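Local coordinates for uncharacterized protein (PDB 4Q0Y) that is of unknown function but adopts a hot-dog, thioesterase-like fold and pairs with a second copy of itself, at residues Ser6-Ile11 with Ser37-Ile42; Glu50-Ile55 with Tyr113-Asn118; Phe66-His71 with Ile126-Lys131; Ile93-Ser98 with Asn118-Leu123. All coordinates share one frame; numbering follows the deposited sequence. Where two conformers were deposited one is given.

Contact 1 of 4, residues Ser6-Ile11 with Ser37-Ile42; sequences SSLSSI and SKFKVI
Phe39 turns the edge of its ring to Leu8. The methyl CD2 of Leu8 lies near the ring plane, 3.8 Å from Phe39 CD2. Ile11 reaches the same rim atom obliquely, with its CD1 3.9 Å from Phe39 CD2. The ring is held out toward the strand because CG stands anti to the backbone N (chi1 -163°). The other methyl of Leu8 serves the next helix residue: CD1 sits 3.9 Å from Lys40 CB. Leu8 therefore straddles two consecutive side chains of the helix.

Lys40 runs on past Leu8 toward Ser6. Its chain is extended as far as CD and bends at chi3 (110°). NZ then donates to Ser6 O over 2.9 Å. The donor stands above the carbonyl plane, 52° out of it. NZ also bonds Glu4 of the second subunit, and this carboxylate is its stronger partner, so the amine links strand, helix and dimer mate. A cadmium ion lies about 4 Å from the Lys40 side chain.

Ser6 and Ser7 form a classic beta bulge opposite Lys77. Helix 33-44 packed on the antiparallel sheet in this way is characteristic of the hot-dog fold.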
loop_
_atom_site.group_PDB
_atom_site.type_symbol
_atom_site.label_atom_id
_atom_site.label_comp_id
_atom_site.label_asym_id
_atom_site.label_seq_id
_atom_site.Cartn_x
_atom_site.Cartn_y
_atom_site.Cartn_z
ATOM N N SER B 6 5.432 -0.534 -9.070
ATOM C CA SER B 6 5.655 -1.822 -8.410
ATOM C C SER B 6 6.542 -1.681 -7.199
ATOM O O SER B 6 6.368 -2.440 -6.234
ATOM C CB SER B 6 6.233 -2.889 -9.347
ATOM O OG SER B 6 7.349 -2.387 -10.042
ATOM N N SER B 7 7.531 -0.781 -7.261
ATOM C CA SER B 7 8.454 -0.573 -6.134
ATOM C C SER B 7 9.135 0.776 -6.226
ATOM O O SER B 7 9.241 1.339 -7.328
ATOM C CB SER B 7 9.513 -1.682 -6.083
ATOM O OG SER B 7 10.345 -1.709 -7.254
ATOM N N LEU B 8 9.583 1.288 -5.073
ATOM C CA LEU B 8 10.483 2.451 -4.994
ATOM C C LEU B 8 11.804 1.989 -4.435
ATOM O O LEU B 8 11.819 1.226 -3.476
ATOM C CB LEU B 8 9.965 3.515 -4.034
ATOM C CG LEU B 8 8.982 4.516 -4.601
ATOM C CD1 LEU B 8 7.741 3.863 -5.141
ATOM C CD2 LEU B 8 8.641 5.497 -3.497
ATOM N N SER B 9 12.893 2.459 -5.020
ATOM C CA SER B 9 14.248 2.138 -4.545
ATOM C C SER B 9 14.765 3.214 -3.592
ATOM O O SER B 9 15.514 2.907 -2.676
ATOM C CB SER B 9 15.196 1.932 -5.712
ATOM O OG SER B 9 15.164 3.058 -6.577
ATOM N N SER B 10 14.347 4.460 -3.810
ATOM C CA SER B 10 14.730 5.578 -2.939
ATOM C C SER B 10 13.879 6.808 -3.240
ATOM O O SER B 10 13.190 6.845 -4.269
ATOM C CB SER B 10 16.200 5.964 -3.139
ATOM O OG SER B 10 16.431 6.372 -4.464
ATOM N N ILE B 11 13.960 7.791 -2.345
ATOM C CA ILE B 11 13.423 9.124 -2.597
ATOM C C ILE B 11 14.519 10.150 -2.305
ATOM O O ILE B 11 14.930 10.291 -1.172
ATOM C CB ILE B 11 12.175 9.465 -1.727
ATOM C CG1 ILE B 11 11.053 8.428 -1.878
ATOM C CG2 ILE B 11 11.674 10.867 -2.065
ATOM C CD1 ILE B 11 9.993 8.484 -0.795
ATOM N N SER B 37 7.644 1.847 1.032
ATOM C CA SER B 37 6.388 1.086 0.847
ATOM C C SER B 37 5.157 1.961 1.133
ATOM O O SER B 37 4.226 1.990 0.334
ATOM C CB SER B 37 6.374 -0.160 1.745
ATOM O OG SER B 37 5.098 -0.808 1.835
ATOM N N LYS B 38 5.197 2.720 2.235
ATOM C CA LYS B 38 4.101 3.636 2.553
ATOM C C LYS B 38 3.909 4.738 1.493
ATOM O O LYS B 38 2.759 5.041 1.089
ATOM C CB LYS B 38 4.283 4.248 3.929
ATOM C CG LYS B 38 4.098 3.279 5.074
ATOM C CD LYS B 38 4.611 3.891 6.364
ATOM C CE LYS B 38 4.468 2.998 7.552
ATOM N NZ LYS B 38 4.982 3.638 8.803
ATOM N N PHE B 39 5.005 5.282 0.973
ATOM C CA PHE B 39 4.903 6.311 -0.095
ATOM C C PHE B 39 4.377 5.720 -1.407
ATOM O O PHE B 39 3.569 6.350 -2.093
ATOM C CB PHE B 39 6.218 7.020 -0.332
ATOM C CG PHE B 39 6.061 8.317 -1.088
ATOM C CD1 PHE B 39 5.421 9.390 -0.484
ATOM C CD2 PHE B 39 6.462 8.430 -2.406
ATOM C CE1 PHE B 39 5.229 10.578 -1.186
ATOM C CE2 PHE B 39 6.297 9.616 -3.115
ATOM C CZ PHE B 39 5.675 10.688 -2.503
ATOM N N LYS B 40 4.791 4.497 -1.729
ATOM C CA LYS B 40 4.271 3.786 -2.919
ATOM C C LYS B 40 2.750 3.704 -2.881
ATOM O O LYS B 40 2.083 3.964 -3.884
ATOM C CB LYS B 40 4.854 2.372 -3.034
ATOM C CG LYS B 40 4.409 1.627 -4.295
ATOM C CD LYS B 40 4.894 0.175 -4.303
ATOM C CE LYS B 40 3.779 -0.824 -4.122
ATOM N NZ LYS B 40 4.250 -2.225 -4.300
ATOM N N VAL B 41 2.220 3.284 -1.737
ATOM C CA VAL B 41 0.789 3.083 -1.570
ATOM C C VAL B 41 0.031 4.397 -1.835
ATOM O O VAL B 41 -0.952 4.404 -2.575
ATOM C CB VAL B 41 0.459 2.491 -0.187
ATOM C CG1 VAL B 41 -1.029 2.566 0.126
ATOM C CG2 VAL B 41 0.942 1.034 -0.132
ATOM N N ILE B 42 0.531 5.503 -1.273
ATOM C CA ILE B 42 -0.053 6.835 -1.541
ATOM C C ILE B 42 -0.015 7.165 -3.036
ATOM O O ILE B 42 -1.058 7.524 -3.609
ATOM C CB ILE B 42 0.652 7.946 -0.729
ATOM C CG1 ILE B 42 0.289 7.771 0.743
ATOM C CG2 ILE B 42 0.281 9.343 -1.265
ATOM C CD1 ILE B 42 1.140 8.586 1.687
#

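Contact 2 of 4, residues Glu50-Ile55 with Tyr113-Asn118; sequences EGIKKI and YVLDKN
Backbone hydrogen bonds join Lys53 and Val114 in both directions. Lys53 N donates to Val114 O at 3.0 Å, and Val114 N returns a bond to Lys53 O at 2.9 Å. The two strands are antiparallel, with Lys53 and Val114 as the hydrogen-bonded pair. Ile52 with Leu115 and Lys54 with Tyr113 are the non-hydrogen-bonded pairs beside it. A third bond lies beyond the strands, from Asp116 N to Gly51 O (2.9 Å). CA-H...O contacts accompany the ladder, one of them from Tyr113 CA to Lys53 O.

Water adds a lesser link. One molecule donates to Val114 O and, weakly, to Gly51 O.

Apolar contacts divide between the two faces. Ile52 and Leu115 lie side by side and point the same way, with Ile52 CG1 3.9 Å from Leu115 CD2. Ile52 also sends CG2 to Tyr113 CD2. On the face of Val114, Ile55 crosses it at about a right angle, and Ile55 CG2 comes to 3.6 Å from Val114 CG1.

The Tyr113 ring carries Lys54 CG over one face. The lysine chain bends at chi3 (-74°), and its CE lies 3.5 Å from Tyr113 OH. That hydroxyl is hydrogen-bonded to Asp47.

Asp116 is the N-cap of helix 117-126. Its OD1 accepts from Asn119 N, while OD2 lies 3.3 Å from Gly51 CA. The chemistry implies that main-chain bonds set the register, while side chains on both faces add apolar contact. Beyond the strand pairing Asp116 has two roles, its N bonded to Gly51 O and its carboxylate capping the helix. Gly51 O also accepts a weak bond from Asn119 ND2.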
loop_
_atom_site.group_PDB
_atom_site.type_symbol
_atom_site.label_atom_id
_atom_site.label_comp_id
_atom_site.label_asym_id
_atom_site.label_seq_id
_atom_site.Cartn_x
_atom_site.Cartn_y
_atom_site.Cartn_z
ATOM N N GLU B 50 -10.650 7.727 -1.193
ATOM C CA GLU B 50 -11.559 8.733 -0.615
ATOM C C GLU B 50 -10.820 9.838 0.149
ATOM O O GLU B 50 -11.351 10.936 0.278
ATOM C CB GLU B 50 -12.602 8.085 0.288
ATOM C CG GLU B 50 -13.668 7.313 -0.508
ATOM C CD GLU B 50 -14.911 8.132 -0.874
ATOM O OE1 GLU B 50 -14.843 9.382 -0.962
ATOM O OE2 GLU B 50 -15.982 7.517 -1.084
ATOM N N GLY B 51 -9.595 9.564 0.604
ATOM C CA GLY B 51 -8.766 10.543 1.342
ATOM C C GLY B 51 -7.824 11.398 0.509
ATOM O O GLY B 51 -6.950 12.066 1.070
ATOM N N ILE B 52 -7.900 11.291 -0.825
ATOM C CA ILE B 52 -7.026 12.048 -1.735
ATOM C C ILE B 52 -7.958 12.638 -2.809
ATOM O O ILE B 52 -8.918 11.981 -3.243
ATOM C CB ILE B 52 -5.861 11.187 -2.351
ATOM C CG1 ILE B 52 -5.001 10.514 -1.260
ATOM C CG2 ILE B 52 -4.979 12.036 -3.265
ATOM C CD1 ILE B 52 -3.982 9.505 -1.756
ATOM N N LYS B 53 -7.711 13.889 -3.175
ATOM C CA LYS B 53 -8.544 14.580 -4.186
ATOM C C LYS B 53 -7.659 15.363 -5.132
ATOM O O LYS B 53 -6.792 16.112 -4.672
ATOM C CB LYS B 53 -9.550 15.518 -3.535
ATOM C CG LYS B 53 -10.627 16.044 -4.492
ATOM C CD LYS B 53 -11.496 17.157 -3.923
ATOM C CE LYS B 53 -12.396 17.815 -4.974
ATOM N NZ LYS B 53 -13.275 16.960 -5.807
ATOM N N LYS B 54 -7.895 15.199 -6.442
ATOM C CA LYS B 54 -7.257 16.061 -7.457
ATOM C C LYS B 54 -7.804 17.482 -7.336
ATOM O O LYS B 54 -9.014 17.691 -7.266
ATOM C CB LYS B 54 -7.500 15.529 -8.875
ATOM C CG LYS B 54 -6.654 16.204 -9.959
ATOM C CD LYS B 54 -7.036 15.729 -11.365
ATOM C CE LYS B 54 -6.541 14.310 -11.638
ATOM N NZ LYS B 54 -6.969 13.806 -12.975
ATOM N N ILE B 55 -6.914 18.463 -7.334
ATOM C CA ILE B 55 -7.293 19.867 -7.116
ATOM C C ILE B 55 -6.447 20.768 -7.987
ATOM O O ILE B 55 -5.396 20.347 -8.489
ATOM C CB ILE B 55 -7.051 20.305 -5.651
ATOM C CG1 ILE B 55 -5.612 20.035 -5.194
ATOM C CG2 ILE B 55 -8.022 19.613 -4.739
ATOM C CD1 ILE B 55 -5.162 20.978 -4.102
ATOM N N TYR B 113 -2.650 17.232 -5.919
ATOM C CA TYR B 113 -3.576 16.497 -5.047
ATOM C C TYR B 113 -3.510 17.022 -3.624
ATOM O O TYR B 113 -2.439 17.392 -3.160
ATOM C CB TYR B 113 -3.245 15.011 -5.020
ATOM C CG TYR B 113 -3.433 14.335 -6.349
ATOM C CD1 TYR B 113 -2.430 14.369 -7.331
ATOM C CD2 TYR B 113 -4.610 13.688 -6.637
ATOM C CE1 TYR B 113 -2.608 13.746 -8.572
ATOM C CE2 TYR B 113 -4.789 13.044 -7.866
ATOM C CZ TYR B 113 -3.804 13.102 -8.831
ATOM O OH TYR B 113 -3.998 12.470 -10.028
ATOM N N VAL B 114 -4.672 17.070 -2.960
ATOM C CA VAL B 114 -4.764 17.354 -1.537
ATOM C C VAL B 114 -5.028 16.011 -0.838
ATOM O O VAL B 114 -5.789 15.185 -1.338
ATOM C CB VAL B 114 -5.831 18.423 -1.161
ATOM C CG1 VAL B 114 -7.240 18.033 -1.572
ATOM C CG2 VAL B 114 -5.793 18.735 0.351
ATOM N N LEU B 115 -4.366 15.797 0.294
ATOM C CA LEU B 115 -4.450 14.559 1.062
ATOM C C LEU B 115 -5.003 14.859 2.457
ATOM O O LEU B 115 -4.657 15.877 3.056
ATOM C CB LEU B 115 -3.091 13.872 1.131
ATOM C CG LEU B 115 -2.456 13.518 -0.226
ATOM C CD1 LEU B 115 -1.586 14.657 -0.779
ATOM C CD2 LEU B 115 -1.634 12.228 -0.113
ATOM N N ASP B 116 -5.865 13.967 2.955
ATOM C CA ASP B 116 -6.518 14.119 4.261
ATOM C C ASP B 116 -5.605 13.847 5.456
ATOM O O ASP B 116 -4.438 13.480 5.281
ATOM C CB ASP B 116 -7.799 13.262 4.319
ATOM C CG ASP B 116 -7.527 11.748 4.424
ATOM O OD1 ASP B 116 -6.365 11.265 4.321
ATOM O OD2 ASP B 116 -8.543 11.033 4.599
ATOM N N LYS B 117 -6.159 13.989 6.666
ATOM C CA LYS B 117 -5.379 13.782 7.903
ATOM C C LYS B 117 -4.702 12.404 8.017
ATOM O O LYS B 117 -3.553 12.347 8.426
ATOM C CB LYS B 117 -6.212 14.060 9.136
ATOM C CG LYS B 117 -6.546 15.517 9.300
ATOM C CD LYS B 117 -7.394 15.743 10.546
ATOM C CE LYS B 117 -7.766 17.201 10.664
ATOM N NZ LYS B 117 -8.719 17.481 11.767
ATOM N N ASN B 118 -5.416 11.330 7.657
ATOM C CA ASN B 118 -4.853 9.949 7.641
ATOM C C ASN B 118 -3.567 9.836 6.803
ATOM O O ASN B 118 -2.504 9.345 7.269
ATOM C CB ASN B 118 -5.903 8.911 7.148
ATOM C CG ASN B 118 -6.985 8.596 8.178
ATOM O OD1 ASN B 118 -6.907 8.955 9.357
ATOM N ND2 ASN B 118 -8.009 7.880 7.722
HETATM O O HOH W 1 -8.449 14.937 0.583
#

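Contact 3 of 4, residues Phe66-His71 with Ile126-Lys131; sequences FKYSYH and IFLNVK
Tyr68 carries Phe127 O over one face of its ring, 3.7 Å above the plane and displaced toward the rim. The opposite face is covered by CG of Lys67, its own neighbour in the chain. In this hot-dog fold the contact joins the start of strand 68-80 to the tail that follows helix 117-126. Lys67 and Tyr68 form a classic beta bulge facing Val95.

The Phe127 ring has Ile126 CG2 over one face. Tyr70 approaches that ring obliquely, with CD2 4.0 Å from Phe127 CD1, and the two side chains slide past each other in opposite directions. Farther out, Tyr70 CE2 meets Val130 CG2 at 4.2 Å. Val13 of the adjacent strand 4-15 and Ile27 of strand 26-30, beyond it, pack against both Tyr70 and Val130.

No direct hydrogen bond spans the two segments; water makes the polar links. The Tyr68 hydroxyl shares a water with Asn129 N, and it also touches Leu128, whose CD1 is 3.8 Å from Tyr68 OH.

The other water has three partners. It donates to Phe127 O, accepts from Val130 N, and lies 2.7 Å from Tyr70 OH.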
loop_
_atom_site.group_PDB
_atom_site.type_symbol
_atom_site.label_atom_id
_atom_site.label_comp_id
_atom_site.label_asym_id
_atom_site.label_seq_id
_atom_site.Cartn_x
_atom_site.Cartn_y
_atom_site.Cartn_z
ATOM N N PHE B 66 3.455 24.621 6.692
ATOM C CA PHE B 66 3.504 23.161 6.748
ATOM C C PHE B 66 4.619 22.654 7.658
ATOM O O PHE B 66 5.637 23.325 7.842
ATOM C CB PHE B 66 3.702 22.619 5.337
ATOM C CG PHE B 66 2.541 22.894 4.434
ATOM C CD1 PHE B 66 2.474 24.091 3.727
ATOM C CD2 PHE B 66 1.510 21.964 4.297
ATOM C CE1 PHE B 66 1.377 24.373 2.898
ATOM C CE2 PHE B 66 0.419 22.230 3.470
ATOM C CZ PHE B 66 0.347 23.448 2.794
ATOM N N LYS B 67 4.410 21.472 8.239
ATOM C CA LYS B 67 5.433 20.814 9.048
ATOM C C LYS B 67 6.678 20.506 8.223
ATOM O O LYS B 67 7.794 20.829 8.657
ATOM C CB LYS B 67 4.879 19.525 9.684
ATOM C CG LYS B 67 5.821 18.695 10.536
ATOM C CD LYS B 67 6.078 19.357 11.858
ATOM C CE LYS B 67 7.371 18.860 12.458
ATOM N NZ LYS B 67 7.571 19.338 13.850
ATOM N N TYR B 68 6.487 19.906 7.049
ATOM C CA TYR B 68 7.588 19.611 6.127
ATOM C C TYR B 68 7.257 20.123 4.752
ATOM O O TYR B 68 6.085 20.041 4.314
ATOM C CB TYR B 68 7.856 18.133 5.999
ATOM C CG TYR B 68 8.122 17.435 7.288
ATOM C CD1 TYR B 68 9.303 17.693 8.003
ATOM C CD2 TYR B 68 7.218 16.520 7.806
ATOM C CE1 TYR B 68 9.554 17.055 9.208
ATOM C CE2 TYR B 68 7.459 15.868 9.005
ATOM C CZ TYR B 68 8.630 16.135 9.701
ATOM O OH TYR B 68 8.897 15.515 10.875
ATOM N N SER B 69 8.266 20.684 4.103
ATOM C CA SER B 69 8.161 21.103 2.697
ATOM C C SER B 69 9.448 20.681 2.007
ATOM O O SER B 69 10.532 21.081 2.419
ATOM C CB SER B 69 7.899 22.596 2.490
ATOM O OG SER B 69 6.897 23.057 3.354
ATOM N N TYR B 70 9.299 19.874 0.971
ATOM C CA TYR B 70 10.437 19.370 0.200
ATOM C C TYR B 70 10.110 19.253 -1.272
ATOM O O TYR B 70 8.941 19.191 -1.673
ATOM C CB TYR B 70 10.831 17.996 0.705
ATOM C CG TYR B 70 11.370 17.932 2.108
ATOM C CD1 TYR B 70 12.553 18.596 2.457
ATOM C CD2 TYR B 70 10.744 17.135 3.088
ATOM C CE1 TYR B 70 13.062 18.528 3.735
ATOM C CE2 TYR B 70 11.262 17.041 4.384
ATOM C CZ TYR B 70 12.403 17.755 4.709
ATOM O OH TYR B 70 12.942 17.696 5.973
ATOM N N HIS B 71 11.166 19.274 -2.093
ATOM C CA HIS B 71 11.092 18.786 -3.459
ATOM C C HIS B 71 11.658 17.395 -3.378
ATOM O O HIS B 71 12.703 17.205 -2.776
ATOM C CB HIS B 71 11.903 19.660 -4.398
ATOM C CG HIS B 71 11.252 20.974 -4.690
ATOM N ND1 HIS B 71 11.639 21.775 -5.741
ATOM C CD2 HIS B 71 10.241 21.629 -4.077
ATOM C CE1 HIS B 71 10.909 22.869 -5.760
ATOM N NE2 HIS B 71 10.040 22.801 -4.775
ATOM N N ILE B 126 6.973 9.146 6.991
ATOM C CA ILE B 126 7.926 8.993 5.879
ATOM C C ILE B 126 9.025 10.075 5.899
ATOM O O ILE B 126 10.226 9.753 5.695
ATOM C CB ILE B 126 7.229 9.029 4.504
ATOM C CG1 ILE B 126 6.305 7.823 4.364
ATOM C CG2 ILE B 126 8.236 9.078 3.348
ATOM C CD1 ILE B 126 5.223 8.010 3.321
ATOM N N PHE B 127 8.619 11.312 6.159
ATOM C CA PHE B 127 9.523 12.461 6.103
ATOM C C PHE B 127 10.087 12.903 7.467
ATOM O O PHE B 127 10.737 13.948 7.547
ATOM C CB PHE B 127 8.877 13.598 5.312
ATOM C CG PHE B 127 8.717 13.260 3.860
ATOM C CD1 PHE B 127 9.841 13.248 3.022
ATOM C CD2 PHE B 127 7.493 12.825 3.353
ATOM C CE1 PHE B 127 9.727 12.861 1.710
ATOM C CE2 PHE B 127 7.370 12.428 2.040
ATOM C CZ PHE B 127 8.492 12.454 1.207
ATOM N N LEU B 128 9.915 12.087 8.508
ATOM C CA LEU B 128 10.524 12.352 9.823
ATOM C C LEU B 128 12.051 12.206 9.713
ATOM O O LEU B 128 12.508 11.202 9.172
ATOM C CB LEU B 128 10.012 11.341 10.869
ATOM C CG LEU B 128 10.556 11.362 12.307
ATOM C CD1 LEU B 128 10.230 12.683 12.977
ATOM C CD2 LEU B 128 9.977 10.203 13.096
ATOM N N ASN B 129 12.801 13.194 10.209
ATOM C CA ASN B 129 14.274 13.118 10.296
ATOM C C ASN B 129 14.983 12.709 8.991
ATOM O O ASN B 129 15.787 11.752 8.971
ATOM C CB ASN B 129 14.701 12.168 11.434
ATOM C CG ASN B 129 14.243 12.631 12.801
ATOM O OD1 ASN B 129 14.224 13.824 13.095
ATOM N ND2 ASN B 129 13.894 11.677 13.653
ATOM N N VAL B 130 14.677 13.404 7.901
ATOM C CA VAL B 130 15.422 13.219 6.645
ATOM C C VAL B 130 16.815 13.768 6.948
ATOM O O VAL B 130 16.954 14.913 7.385
ATOM C CB VAL B 130 14.860 14.011 5.463
ATOM C CG1 VAL B 130 15.752 13.842 4.210
ATOM C CG2 VAL B 130 13.429 13.584 5.158
ATOM N N LYS B 131 17.833 12.960 6.720
ATOM C CA LYS B 131 19.198 13.363 7.057
ATOM C C LYS B 131 20.118 13.190 5.847
ATOM O O LYS B 131 19.843 12.410 4.934
ATOM C CB LYS B 131 19.704 12.574 8.271
HETATM O O HOH W 2 11.876 15.472 11.486
HETATM O O HOH W 3 12.764 15.704 7.835
#

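Contact 4 of 4, residues Ile93-Ser98 with Asn118-Leu123; sequences ILVGDS and NNTNIL
Val95 and Leu123 meet obliquely where the strand crosses the helix. CG1 of Val95 stands anti to the backbone N (chi1 -179°) and comes to 3.7 Å from Leu123 CB. Its other methyl, CG2, reaches the same atom at 4.1 Å. The valine thus sets both branches against the base of the leucine. CG1 also lies 4.1 Å from Thr120 O, one turn earlier in the helix.

Leu123 continues past Val95 toward Ile93. Its branch CD2 meets Ile93 CD1 at 3.9 Å. The isoleucine makes this touch through its tip methyl.

Thr120 divides its two branches by chemistry. The methyl CG2 lies 3.7 Å from Gly96 CA, against bare backbone. Gly96 has a positive phi (76°), which favours glycine. OG1 stands anti to the carbonyl carbon, beside the threonine N, and its partners lie outside the two segments. It is hydrogen-bonded to Ser102 OG, Gly100 O and Asp116 O. Ser102 OG also bonds Gly96 N, so this serine connects the glycine and the threonine.

The short strand and helix axes are 9.4 Å apart at closest approach, with 104° between their directions. Ile42 of helix 33-44 packs on Leu123 as well. The contact itself contains no hydrogen bond. Its chemistry implies that contact between apolar groups sets helix 117-126 on strand 83-95. The buried threonine hydroxyl takes no part in that and is satisfied elsewhere, by Ser102 OG, Gly100 O and Asp116 O.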
loop_
_atom_site.group_PDB
_atom_site.type_symbol
_atom_site.label_atom_id
_atom_site.label_comp_id
_atom_site.label_asym_id
_atom_site.label_seq_id
_atom_site.Cartn_x
_atom_site.Cartn_y
_atom_site.Cartn_z
ATOM N N ILE B 93 6.252 18.639 -2.340
ATOM C CA ILE B 93 5.387 18.086 -1.295
ATOM C C ILE B 93 5.309 19.046 -0.121
ATOM O O ILE B 93 6.331 19.593 0.285
ATOM C CB ILE B 93 5.806 16.644 -0.906
ATOM C CG1 ILE B 93 4.713 15.972 -0.092
ATOM C CG2 ILE B 93 7.138 16.614 -0.162
ATOM C CD1 ILE B 93 4.751 14.462 -0.170
ATOM N N LEU B 94 4.073 19.288 0.346
ATOM C CA LEU B 94 3.784 20.171 1.474
ATOM C C LEU B 94 2.996 19.334 2.464
ATOM O O LEU B 94 1.868 18.935 2.173
ATOM C CB LEU B 94 2.972 21.358 0.989
ATOM C CG LEU B 94 3.629 22.242 -0.057
ATOM C CD1 LEU B 94 2.596 23.216 -0.625
ATOM C CD2 LEU B 94 4.824 22.974 0.528
ATOM N N VAL B 95 3.601 19.026 3.609
ATOM C CA VAL B 95 3.058 18.045 4.557
ATOM C C VAL B 95 2.600 18.720 5.846
ATOM O O VAL B 95 3.427 19.298 6.561
ATOM C CB VAL B 95 4.083 16.940 4.921
ATOM C CG1 VAL B 95 3.494 15.907 5.891
ATOM C CG2 VAL B 95 4.609 16.248 3.675
ATOM N N GLY B 96 1.309 18.596 6.160
ATOM C CA GLY B 96 0.789 18.986 7.448
ATOM C C GLY B 96 0.613 20.463 7.693
ATOM O O GLY B 96 1.422 21.092 8.392
ATOM N N ASP B 97 -0.465 21.010 7.136
ATOM C CA ASP B 97 -0.888 22.378 7.461
ATOM C C ASP B 97 -1.660 22.400 8.779
ATOM O O ASP B 97 -1.808 21.356 9.433
ATOM C CB ASP B 97 -1.628 23.050 6.289
ATOM C CG ASP B 97 -3.009 22.454 5.983
ATOM O OD1 ASP B 97 -3.573 21.631 6.743
ATOM O OD2 ASP B 97 -3.552 22.874 4.939
ATOM N N SER B 98 -2.168 23.572 9.149
ATOM C CA SER B 98 -2.941 23.738 10.385
ATOM C C SER B 98 -4.247 22.924 10.408
ATOM O O SER B 98 -4.753 22.653 11.476
ATOM C CB SER B 98 -3.234 25.218 10.646
ATOM O OG SER B 98 -4.121 25.745 9.672
ATOM N N ASN B 118 -5.416 11.330 7.657
ATOM C CA ASN B 118 -4.853 9.949 7.641
ATOM C C ASN B 118 -3.567 9.836 6.803
ATOM O O ASN B 118 -2.504 9.345 7.269
ATOM C CB ASN B 118 -5.903 8.911 7.148
ATOM C CG ASN B 118 -6.985 8.596 8.178
ATOM O OD1 ASN B 118 -6.907 8.955 9.357
ATOM N ND2 ASN B 118 -8.009 7.880 7.722
ATOM N N ASN B 119 -3.646 10.344 5.577
ATOM C CA ASN B 119 -2.489 10.388 4.688
ATOM C C ASN B 119 -1.374 11.308 5.167
ATOM O O ASN B 119 -0.185 10.976 5.039
ATOM C CB ASN B 119 -2.918 10.738 3.261
ATOM C CG ASN B 119 -3.518 9.540 2.570
ATOM O OD1 ASN B 119 -2.823 8.533 2.388
ATOM N ND2 ASN B 119 -4.780 9.621 2.198
ATOM N N THR B 120 -1.741 12.454 5.723
ATOM C CA THR B 120 -0.762 13.369 6.315
ATOM C C THR B 120 0.028 12.692 7.432
ATOM O O THR B 120 1.244 12.874 7.495
ATOM C CB THR B 120 -1.453 14.652 6.820
ATOM O OG1 THR B 120 -1.911 15.368 5.683
ATOM C CG2 THR B 120 -0.510 15.562 7.620
ATOM N N ASN B 121 -0.648 11.911 8.269
ATOM C CA ASN B 121 0.005 11.196 9.367
ATOM C C ASN B 121 1.061 10.212 8.821
ATOM O O ASN B 121 2.190 10.132 9.335
ATOM C CB ASN B 121 -1.054 10.508 10.256
ATOM C CG ASN B 121 -1.955 11.507 11.006
ATOM O OD1 ASN B 121 -1.650 12.700 11.135
ATOM N ND2 ASN B 121 -3.074 11.014 11.495
ATOM N N ILE B 122 0.716 9.529 7.728
ATOM C CA ILE B 122 1.650 8.615 7.042
ATOM C C ILE B 122 2.838 9.413 6.449
ATOM O O ILE B 122 3.991 9.005 6.593
ATOM C CB ILE B 122 0.934 7.765 5.965
ATOM C CG1 ILE B 122 -0.097 6.837 6.617
ATOM C CG2 ILE B 122 1.932 6.959 5.126
ATOM C CD1 ILE B 122 -1.113 6.285 5.641
ATOM N N LEU B 123 2.553 10.536 5.786
ATOM C CA LEU B 123 3.605 11.388 5.224
ATOM C C LEU B 123 4.556 11.924 6.281
ATOM O O LEU B 123 5.768 11.965 6.050
ATOM C CB LEU B 123 3.022 12.536 4.407
ATOM C CG LEU B 123 2.350 12.106 3.099
ATOM C CD1 LEU B 123 1.545 13.276 2.551
ATOM C CD2 LEU B 123 3.352 11.606 2.076
#

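How the contacts relate
All four contacts reach one antiparallel sheet. Contacts 1 and 4 place two helices on it, and these helices touch: Ile42 CD1 is 3.8 Å from Leu123 CD2. Contacts 2 and 4 both use helix 117-126 and share Asn118; their centres are 10 Å apart. Ile42 of contact 1 also packs on contact 2, with CG2 3.6 Å from Leu115 CD2. Contacts 3 and 4 are joined through neighbouring strands, where Tyr68 O and Val95 N (2.8 Å) probably hydrogen-bond. Contacts 2 and 3 do not touch; their nearest atoms are about 8 Å apart. Near contact 4 a cadmium ion lies about 5 Å from Gly96. No active site is established.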